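Local coordinates for protein bacterial leucyl aminopeptidase (Legionella pneumophila, PDB 6ESL) that probably removes amino-terminal residues such as leucine from peptides, as a secreted zinc-dependent aminopeptidase of the M28 family, at residues 183-188 against 254-258; 249-253 against 266-270; 281-285 against 333-337. All coordinates share one frame; numbering follows the deposited sequence.

All three contacts are buried, yet each has its own place in the fold and chemistry to match. Interaction 2 is the apolar case: strand 248-253 and helix 261-272 meet through rings and methyl groups alone. Interaction 1 picks up just beyond that strand, where the loop to the helix meets a hairpin turn; hydrogen bonds join methyl and ring packing, and a second subunit covers one end. Interactions 1 and 3 each carry a zinc ligand, E257 and D284, but only in interaction 3, polar and nearest the chain's centre, does it touch the partner segment. E256 packs on C333 and D335, and Y253 on D335 and Q282, so strand ends and loops around the zinc site rest on one another.

Interaction 1. Residues 183-188 against 254-258; sequences TGWYKQ and AAEER. With ZN (zinc ion), chain E.
A type II' beta turn from T183 to Y186, within the connection between strands 176-183 and 188-195, packs against the zinc-site loop 254-258, with Q188 and Y186 each gripping a different part. Q188 stretches out straight (chi1 -177°), which carries OE1 to the backbone N of A255 at 3.1 Å; the A255 nitrogen sits nearly on the line of that C=O, though its N-H is bent off it (140°). Q188 NE2 is held by the carbonyls of R146 and G153, so both ends of the amide are committed and its rotation is fixed. The methyl of A254 lies alongside this chain, its CB 3.2 Å from Q188 O and also against OE1, while A255 places CB over one face of the Y186 ring, 4.4 Å from CG, and 4.0 Å from T183 CG2. At the far end of that ring, R258 folds back through bends at chi2 and chi3 and donates from NE to Y186 OH at 2.8 Å, near the guanidinium plane; the two flat groups are inclined by 63°. NH2 adds a weak bond to the same oxygen. On the zinc side of the loop, E257 OE2 binds a zinc ion at 2.6 Å, alongside D222. E22 of the second subunit bonds to Y186 OH and forms a salt bridge with R258, consistent with a phenol that accepts from the arginine and donates to the carboxylate.

Interaction 2. Residues 249-253 against 266-270; sequences YFIWY and VVQHF
Y249 presents the face of its ring to F270, whose edge comes down on it in an edge-to-face stack, and this pair sets the pattern for a contact between strand and helix. The fold element is a beta-alpha-beta crossover: strand 248-253 leads into helix 261-272, which leads on to the parallel strand 277-282, with strand 203-209 lying between the two in the sheet. The short segments run at 134° to each other, their axes 11.9 Å apart. F270 CZ sits 3.8 Å above the plane of the Y249 ring and over its centre; the planes are 61° apart and the centroids 5.0 Å, a tilted T-shape. Next along the strand, I251 extends its CG1 branch (chi2 -167°) so that CD1 rests against two helix residues at once, 4.0 Å from V266 CG1 and 4.2 Å from F270 CZ. V266 and F270 stand one helical turn apart, which is why a single methyl can touch both. Alternation along the strand sends F250 and W252 to the opposite face, against helix 220-239. Y253, at the strand's end, starts off to one side but swings its ring in toward the helix, and its OH bonds to W339 NE1, while W339 also meets F270 edge-to-face. The torsion of V266 aims its two branches apart: CG1, anti to the backbone N, goes to I251, and CG2 meets the edge of the Y253 ring in its plane, 3.9 Å from CD1.

Interaction 3. Residues 281-285 against 333-337; sequences VQFDM and CSDHA. With ZN (zinc ion), chain F.
D284 and S334 meet at the zinc site through one bond: S334 OG donates to D284 OD2 at 2.9 Å, reaching the anti side of the carboxylate from 31° out of its plane. Both oxygens of that carboxylate hold the zinc ion, OD1 at 2.4 Å and OD2 at 2.5 Å, so OD2 is shared between metal and hydroxyl. H209, D222 and a water complete the ligands, and D222 also binds the second zinc ion, as in the paired-metal centres of M28 aminopeptidases; here the ligands come from the end of strand 203-209 (H209), helix 220-239 (D222) and the turn after strand 277-282 (D284). Behind the serine stands Q282, on the strand that leads to D284. Its chain turns at chi2 (69°) and brings NE2 to S334 OG at 2.9 Å, somewhat tilted from the amide plane; the same nitrogen makes a weak bond to D335 OD2 at 3.0 Å, with amide and carboxylate nearly perpendicular. Farther out, H336 lays its CB against Q282 CB at 3.8 Å and turns the edge of its ring toward Q282 CG, while that ring stacks on F348. C333, just before the serine, is tied to C329 by a disulfide.

Interaction 1. Residues 183-188 against 254-258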
loop_
_atom_site.group_PDB
_atom_site.type_symbol
_atom_site.label_atom_id
_atom_site.label_comp_id
_atom_site.label_asym_id
_atom_site.label_seq_id
_atom_site.Cartn_x
_atom_site.Cartn_y
_atom_site.Cartn_z
ATOM N N THR B 183 13.997 27.682 12.190
ATOM C CA THR B 183 12.859 27.678 11.250
ATOM C C THR B 183 12.850 28.935 10.354
ATOM O O THR B 183 11.819 29.550 10.175
ATOM C CB THR B 183 11.581 27.624 12.061
ATOM O OG1 THR B 183 11.726 26.666 13.133
ATOM C CG2 THR B 183 10.443 27.152 11.146
ATOM N N GLY B 184 14.016 29.392 9.927
ATOM C CA GLY B 184 14.103 30.685 9.233
ATOM C C GLY B 184 13.443 31.863 9.935
ATOM O O GLY B 184 13.756 32.144 11.071
ATOM N N TRP B 185 12.593 32.603 9.214
ATOM C CA TRP B 185 12.013 33.799 9.796
ATOM C C TRP B 185 11.084 33.464 10.925
ATOM O O TRP B 185 10.736 34.308 11.723
ATOM C CB TRP B 185 11.520 34.806 8.642
ATOM C CG TRP B 185 10.128 34.528 8.445
ATOM C CD1 TRP B 185 9.630 33.387 7.924
ATOM C CD2 TRP B 185 9.007 35.295 8.895
ATOM N NE1 TRP B 185 8.274 33.389 7.983
ATOM C CE2 TRP B 185 7.853 34.553 8.577
ATOM C CE3 TRP B 185 8.853 36.540 9.520
ATOM C CZ2 TRP B 185 6.568 35.005 8.855
ATOM C CZ3 TRP B 185 7.559 36.995 9.799
ATOM C CH2 TRP B 185 6.437 36.225 9.464
ATOM N N TYR B 186 10.631 32.214 11.013
ATOM C CA TYR B 186 9.733 31.857 12.092
ATOM C C TYR B 186 10.498 31.744 13.394
ATOM O O TYR B 186 11.530 31.049 13.458
ATOM C CB TYR B 186 9.034 30.512 11.824
ATOM C CG TYR B 186 8.067 30.590 10.668
ATOM C CD1 TYR B 186 6.770 31.061 10.846
ATOM C CD2 TYR B 186 8.463 30.243 9.390
ATOM C CE1 TYR B 186 5.899 31.251 9.769
ATOM C CE2 TYR B 186 7.584 30.321 8.308
ATOM C CZ TYR B 186 6.264 30.838 8.529
ATOM O OH TYR B 186 5.376 31.010 7.462
ATOM N N LYS B 187 9.996 32.399 14.430
ATOM C CA LYS B 187 10.728 32.327 15.701
ATOM C C LYS B 187 10.636 31.007 16.459
ATOM O O LYS B 187 11.544 30.683 17.212
ATOM C CB LYS B 187 10.360 33.494 16.606
ATOM C CG LYS B 187 8.894 33.628 16.862
ATOM C CD LYS B 187 8.617 34.758 17.852
ATOM C CE LYS B 187 8.635 36.133 17.171
ATOM N NZ LYS B 187 7.858 37.022 18.096
ATOM N N GLN B 188 9.565 30.219 16.260
ATOM C CA GLN B 188 9.505 28.833 16.854
ATOM C C GLN B 188 10.469 27.853 16.196
ATOM O O GLN B 188 10.362 27.608 14.981
ATOM C CB GLN B 188 8.081 28.278 16.760
ATOM C CG GLN B 188 7.746 26.919 17.357
ATOM C CD GLN B 188 6.328 26.566 17.019
ATOM O OE1 GLN B 188 6.045 26.243 15.821
ATOM N NE2 GLN B 188 5.390 26.637 18.013
ATOM N N ALA B 254 8.166 22.544 14.337
ATOM C CA ALA B 254 7.611 23.866 14.280
ATOM C C ALA B 254 6.861 24.075 12.960
ATOM O O ALA B 254 7.193 23.432 11.940
ATOM C CB ALA B 254 8.767 24.876 14.313
ATOM N N ALA B 255 5.877 24.995 12.988
ATOM C CA ALA B 255 5.403 25.609 11.789
ATOM C C ALA B 255 4.863 24.616 10.727
ATOM O O ALA B 255 4.968 24.853 9.513
ATOM C CB ALA B 255 6.510 26.532 11.169
ATOM N N GLU B 256 4.270 23.523 11.157
ATOM C CA GLU B 256 3.593 22.610 10.278
ATOM C C GLU B 256 2.437 23.288 9.539
ATOM O O GLU B 256 2.267 23.043 8.328
ATOM C CB GLU B 256 3.175 21.356 10.962
ATOM C CG GLU B 256 2.681 20.246 10.034
ATOM C CD GLU B 256 1.206 20.371 9.627
ATOM O OE1 GLU B 256 0.498 21.262 10.210
ATOM O OE2 GLU B 256 0.822 19.754 8.567
ATOM N N GLU B 257 1.725 24.206 10.246
ATOM C CA GLU B 257 0.521 24.824 9.691
ATOM C C GLU B 257 0.887 25.882 8.672
ATOM O O GLU B 257 0.034 26.427 8.010
ATOM C CB GLU B 257 -0.281 25.475 10.788
ATOM C CG GLU B 257 -0.836 24.505 11.839
ATOM C CD GLU B 257 -1.958 23.617 11.325
ATOM O OE1 GLU B 257 -2.307 23.701 10.148
ATOM O OE2 GLU B 257 -2.428 22.868 12.165
ATOM N N ARG B 258 2.196 26.191 8.537
ATOM C CA ARG B 258 2.700 27.182 7.526
ATOM C C ARG B 258 3.140 26.484 6.257
ATOM O O ARG B 258 3.685 27.124 5.361
ATOM C CB ARG B 258 3.829 28.023 8.086
ATOM C CG ARG B 258 3.447 28.633 9.495
ATOM C CD ARG B 258 2.346 29.689 9.361
ATOM N NE ARG B 258 2.731 30.720 8.450
ATOM C CZ ARG B 258 1.989 31.808 8.172
ATOM N NH1 ARG B 258 0.836 32.069 8.821
ATOM N NH2 ARG B 258 2.479 32.751 7.382
HETATM ZN ZN ZN E . -2.966 20.781 10.787
#

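Interaction 2. Residues 249-253 against 266-270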
loop_
_atom_site.group_PDB
_atom_site.type_symbol
_atom_site.label_atom_id
_atom_site.label_comp_id
_atom_site.label_asym_id
_atom_site.label_seq_id
_atom_site.Cartn_x
_atom_site.Cartn_y
_atom_site.Cartn_z
ATOM N N TYR B 249 14.763 8.953 17.393
ATOM C CA TYR B 249 14.503 10.381 17.571
ATOM C C TYR B 249 13.022 10.634 17.875
ATOM O O TYR B 249 12.151 10.139 17.205
ATOM C CB TYR B 249 14.973 11.222 16.362
ATOM C CG TYR B 249 16.472 11.337 16.099
ATOM C CD1 TYR B 249 17.116 10.429 15.331
ATOM C CD2 TYR B 249 17.211 12.471 16.565
ATOM C CE1 TYR B 249 18.498 10.552 15.048
ATOM C CE2 TYR B 249 18.561 12.623 16.304
ATOM C CZ TYR B 249 19.198 11.669 15.534
ATOM O OH TYR B 249 20.505 11.808 15.192
ATOM N N PHE B 250 12.778 11.473 18.833
ATOM C CA PHE B 250 11.509 12.106 19.024
ATOM C C PHE B 250 11.544 13.566 18.620
ATOM O O PHE B 250 12.328 14.312 19.111
ATOM C CB PHE B 250 10.923 11.923 20.445
ATOM C CG PHE B 250 10.542 10.511 20.749
ATOM C CD1 PHE B 250 11.527 9.619 21.244
ATOM C CD2 PHE B 250 9.210 10.042 20.617
ATOM C CE1 PHE B 250 11.166 8.286 21.549
ATOM C CE2 PHE B 250 8.845 8.735 20.925
ATOM C CZ PHE B 250 9.820 7.856 21.369
ATOM N N ILE B 251 10.648 13.972 17.691
ATOM C CA ILE B 251 10.743 15.282 17.112
ATOM C C ILE B 251 9.413 15.986 17.181
ATOM O O ILE B 251 8.419 15.424 16.737
ATOM C CB ILE B 251 11.242 15.183 15.634
ATOM C CG1 ILE B 251 12.507 14.344 15.572
ATOM C CG2 ILE B 251 11.479 16.598 15.077
ATOM C CD1 ILE B 251 13.318 14.378 14.291
ATOM N N TRP B 252 9.406 17.244 17.635
ATOM C CA TRP B 252 8.255 18.076 17.586
ATOM C C TRP B 252 8.533 19.205 16.594
ATOM O O TRP B 252 9.322 20.089 16.870
ATOM C CB TRP B 252 7.881 18.623 18.911
ATOM C CG TRP B 252 7.383 17.542 19.938
ATOM C CD1 TRP B 252 6.101 17.237 20.241
ATOM C CD2 TRP B 252 8.194 16.633 20.713
ATOM N NE1 TRP B 252 6.044 16.222 21.162
ATOM C CE2 TRP B 252 7.309 15.835 21.467
ATOM C CE3 TRP B 252 9.583 16.403 20.835
ATOM C CZ2 TRP B 252 7.778 14.842 22.379
ATOM C CZ3 TRP B 252 10.024 15.377 21.725
ATOM C CH2 TRP B 252 9.132 14.630 22.469
ATOM N N TYR B 253 7.847 19.183 15.434
ATOM C CA TYR B 253 8.157 20.123 14.416
ATOM C C TYR B 253 7.472 21.459 14.657
ATOM O O TYR B 253 6.357 21.477 15.067
ATOM C CB TYR B 253 7.660 19.586 13.030
ATOM C CG TYR B 253 8.150 18.236 12.717
ATOM C CD1 TYR B 253 9.513 18.033 12.314
ATOM C CD2 TYR B 253 7.300 17.140 12.749
ATOM C CE1 TYR B 253 9.953 16.772 11.932
ATOM C CE2 TYR B 253 7.766 15.854 12.485
ATOM C CZ TYR B 253 9.067 15.681 12.064
ATOM O OH TYR B 253 9.496 14.428 11.760
ATOM N N VAL B 266 14.150 20.291 9.433
ATOM C CA VAL B 266 14.697 19.102 10.081
ATOM C C VAL B 266 15.272 18.100 9.081
ATOM O O VAL B 266 16.342 17.532 9.305
ATOM C CB VAL B 266 13.636 18.394 10.945
ATOM C CG1 VAL B 266 14.209 17.122 11.550
ATOM C CG2 VAL B 266 13.129 19.329 12.032
ATOM N N VAL B 267 14.555 17.886 7.983
ATOM C CA VAL B 267 14.992 16.955 6.948
ATOM C C VAL B 267 16.293 17.434 6.318
ATOM O O VAL B 267 17.198 16.646 6.042
ATOM C CB VAL B 267 13.928 16.789 5.849
ATOM C CG1 VAL B 267 14.438 15.867 4.751
ATOM C CG2 VAL B 267 12.632 16.256 6.441
ATOM N N GLN B 268 16.368 18.740 6.095
ATOM C CA GLN B 268 17.521 19.361 5.510
ATOM C C GLN B 268 18.700 19.295 6.481
ATOM O O GLN B 268 19.819 19.029 6.054
ATOM C CB GLN B 268 17.243 20.821 5.122
ATOM C CG GLN B 268 18.253 21.375 4.126
ATOM C CD GLN B 268 17.911 22.788 3.603
ATOM O OE1 GLN B 268 18.729 23.697 3.631
ATOM N NE2 GLN B 268 16.715 22.964 3.112
ATOM N N HIS B 269 18.440 19.543 7.766
ATOM C CA HIS B 269 19.428 19.424 8.805
ATOM C C HIS B 269 20.069 18.026 8.786
ATOM O O HIS B 269 21.322 17.935 8.831
ATOM C CB HIS B 269 18.868 19.723 10.184
ATOM C CG HIS B 269 19.895 19.696 11.279
ATOM N ND1 HIS B 269 20.271 18.525 11.911
ATOM C CD2 HIS B 269 20.663 20.679 11.814
ATOM C CE1 HIS B 269 21.214 18.792 12.805
ATOM N NE2 HIS B 269 21.441 20.088 12.784
ATOM N N PHE B 270 19.237 16.991 8.723
ATOM C CA PHE B 270 19.726 15.629 8.726
ATOM C C PHE B 270 20.525 15.300 7.459
ATOM O O PHE B 270 21.496 14.545 7.527
ATOM C CB PHE B 270 18.576 14.608 8.819
ATOM C CG PHE B 270 18.121 14.304 10.251
ATOM C CD1 PHE B 270 17.733 15.294 11.098
ATOM C CD2 PHE B 270 18.002 13.009 10.679
ATOM C CE1 PHE B 270 17.303 15.011 12.410
ATOM C CE2 PHE B 270 17.512 12.710 11.969
ATOM C CZ PHE B 270 17.155 13.705 12.828
#

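Interaction 3. Residues 281-285 against 333-337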
loop_
_atom_site.group_PDB
_atom_site.type_symbol
_atom_site.label_atom_id
_atom_site.label_comp_id
_atom_site.label_asym_id
_atom_site.label_seq_id
_atom_site.Cartn_x
_atom_site.Cartn_y
_atom_site.Cartn_z
ATOM N N VAL B 281 7.707 7.821 11.473
ATOM C CA VAL B 281 6.274 7.866 11.619
ATOM C C VAL B 281 5.880 9.282 12.062
ATOM O O VAL B 281 6.666 9.984 12.793
ATOM C CB VAL B 281 5.739 6.766 12.583
ATOM C CG1 VAL B 281 6.328 6.891 13.963
ATOM C CG2 VAL B 281 4.221 6.703 12.671
ATOM N N GLN B 282 4.711 9.704 11.623
ATOM C CA GLN B 282 4.132 10.970 11.995
ATOM C C GLN B 282 2.816 10.758 12.744
ATOM O O GLN B 282 1.901 10.044 12.268
ATOM C CB GLN B 282 3.920 11.816 10.745
ATOM C CG GLN B 282 3.135 13.123 10.881
ATOM C CD GLN B 282 3.874 14.186 11.653
ATOM O OE1 GLN B 282 5.017 13.979 12.097
ATOM N NE2 GLN B 282 3.262 15.382 11.733
ATOM N N PHE B 283 2.713 11.439 13.876
ATOM C CA PHE B 283 1.454 11.507 14.672
ATOM C C PHE B 283 0.843 12.888 14.607
ATOM O O PHE B 283 1.360 13.863 15.269
ATOM C CB PHE B 283 1.709 11.044 16.095
ATOM C CG PHE B 283 2.069 9.609 16.195
ATOM C CD1 PHE B 283 1.068 8.621 16.298
ATOM C CD2 PHE B 283 3.358 9.204 16.154
ATOM C CE1 PHE B 283 1.395 7.267 16.339
ATOM C CE2 PHE B 283 3.691 7.884 16.252
ATOM C CZ PHE B 283 2.684 6.912 16.269
ATOM N N ASP B 284 -0.155 12.980 13.736
ATOM C CA ASP B 284 -0.929 14.176 13.553
ATOM C C ASP B 284 -2.389 13.798 13.742
ATOM O O ASP B 284 -3.023 13.199 12.873
ATOM C CB ASP B 284 -0.718 14.746 12.150
ATOM C CG ASP B 284 -1.510 16.016 11.911
ATOM O OD1 ASP B 284 -2.223 16.456 12.837
ATOM O OD2 ASP B 284 -1.420 16.574 10.797
ATOM N N MET B 285 -2.900 14.164 14.905
ATOM C CA MET B 285 -4.287 13.984 15.299
ATOM C C MET B 285 -4.475 12.521 15.733
ATOM O O MET B 285 -4.554 11.552 14.930
ATOM C CB MET B 285 -5.337 14.476 14.307
ATOM C CG MET B 285 -5.074 15.872 13.828
ATOM S SD MET B 285 -6.267 16.561 12.710
ATOM C CE MET B 285 -6.327 15.358 11.390
ATOM N N CYS B 333 0.044 17.152 3.458
ATOM C CA CYS B 333 -0.910 16.788 4.499
ATOM C C CYS B 333 -0.327 17.049 5.883
ATOM O O CYS B 333 -0.879 17.813 6.675
ATOM C CB CYS B 333 -1.315 15.318 4.367
ATOM S SG CYS B 333 -2.510 14.758 5.602
ATOM N N SER B 334 0.800 16.404 6.155
ATOM C CA SER B 334 1.530 16.574 7.388
ATOM C C SER B 334 2.996 16.261 7.201
ATOM O O SER B 334 3.454 16.006 6.107
ATOM C CB SER B 334 0.950 15.687 8.486
ATOM O OG SER B 334 1.254 16.144 9.760
ATOM N N ASP B 335 3.730 16.285 8.304
ATOM C CA ASP B 335 5.194 16.288 8.262
ATOM C C ASP B 335 5.865 15.033 7.682
ATOM O O ASP B 335 6.986 15.111 7.207
ATOM C CB ASP B 335 5.800 16.657 9.664
ATOM C CG ASP B 335 5.323 17.960 10.118
ATOM O OD1 ASP B 335 5.688 18.961 9.449
ATOM O OD2 ASP B 335 4.641 17.967 11.222
ATOM N N HIS B 336 5.160 13.907 7.632
ATOM C CA HIS B 336 5.707 12.739 6.960
ATOM C C HIS B 336 6.056 13.042 5.524
ATOM O O HIS B 336 7.011 12.440 4.989
ATOM C CB HIS B 336 4.706 11.589 7.006
ATOM C CG HIS B 336 3.384 11.941 6.418
ATOM N ND1 HIS B 336 2.492 12.809 7.065
ATOM C CD2 HIS B 336 2.804 11.583 5.228
ATOM C CE1 HIS B 336 1.431 12.957 6.246
ATOM N NE2 HIS B 336 1.612 12.227 5.130
ATOM N N ALA B 337 5.371 13.997 4.908
ATOM C CA ALA B 337 5.601 14.299 3.504
ATOM C C ALA B 337 6.987 14.827 3.235
ATOM O O ALA B 337 7.552 14.609 2.156
ATOM C CB ALA B 337 4.525 15.258 2.953
HETATM ZN ZN ZN F . -1.912 18.700 12.111
HETATM O O HOH W 1 -3.614 17.912 10.982
#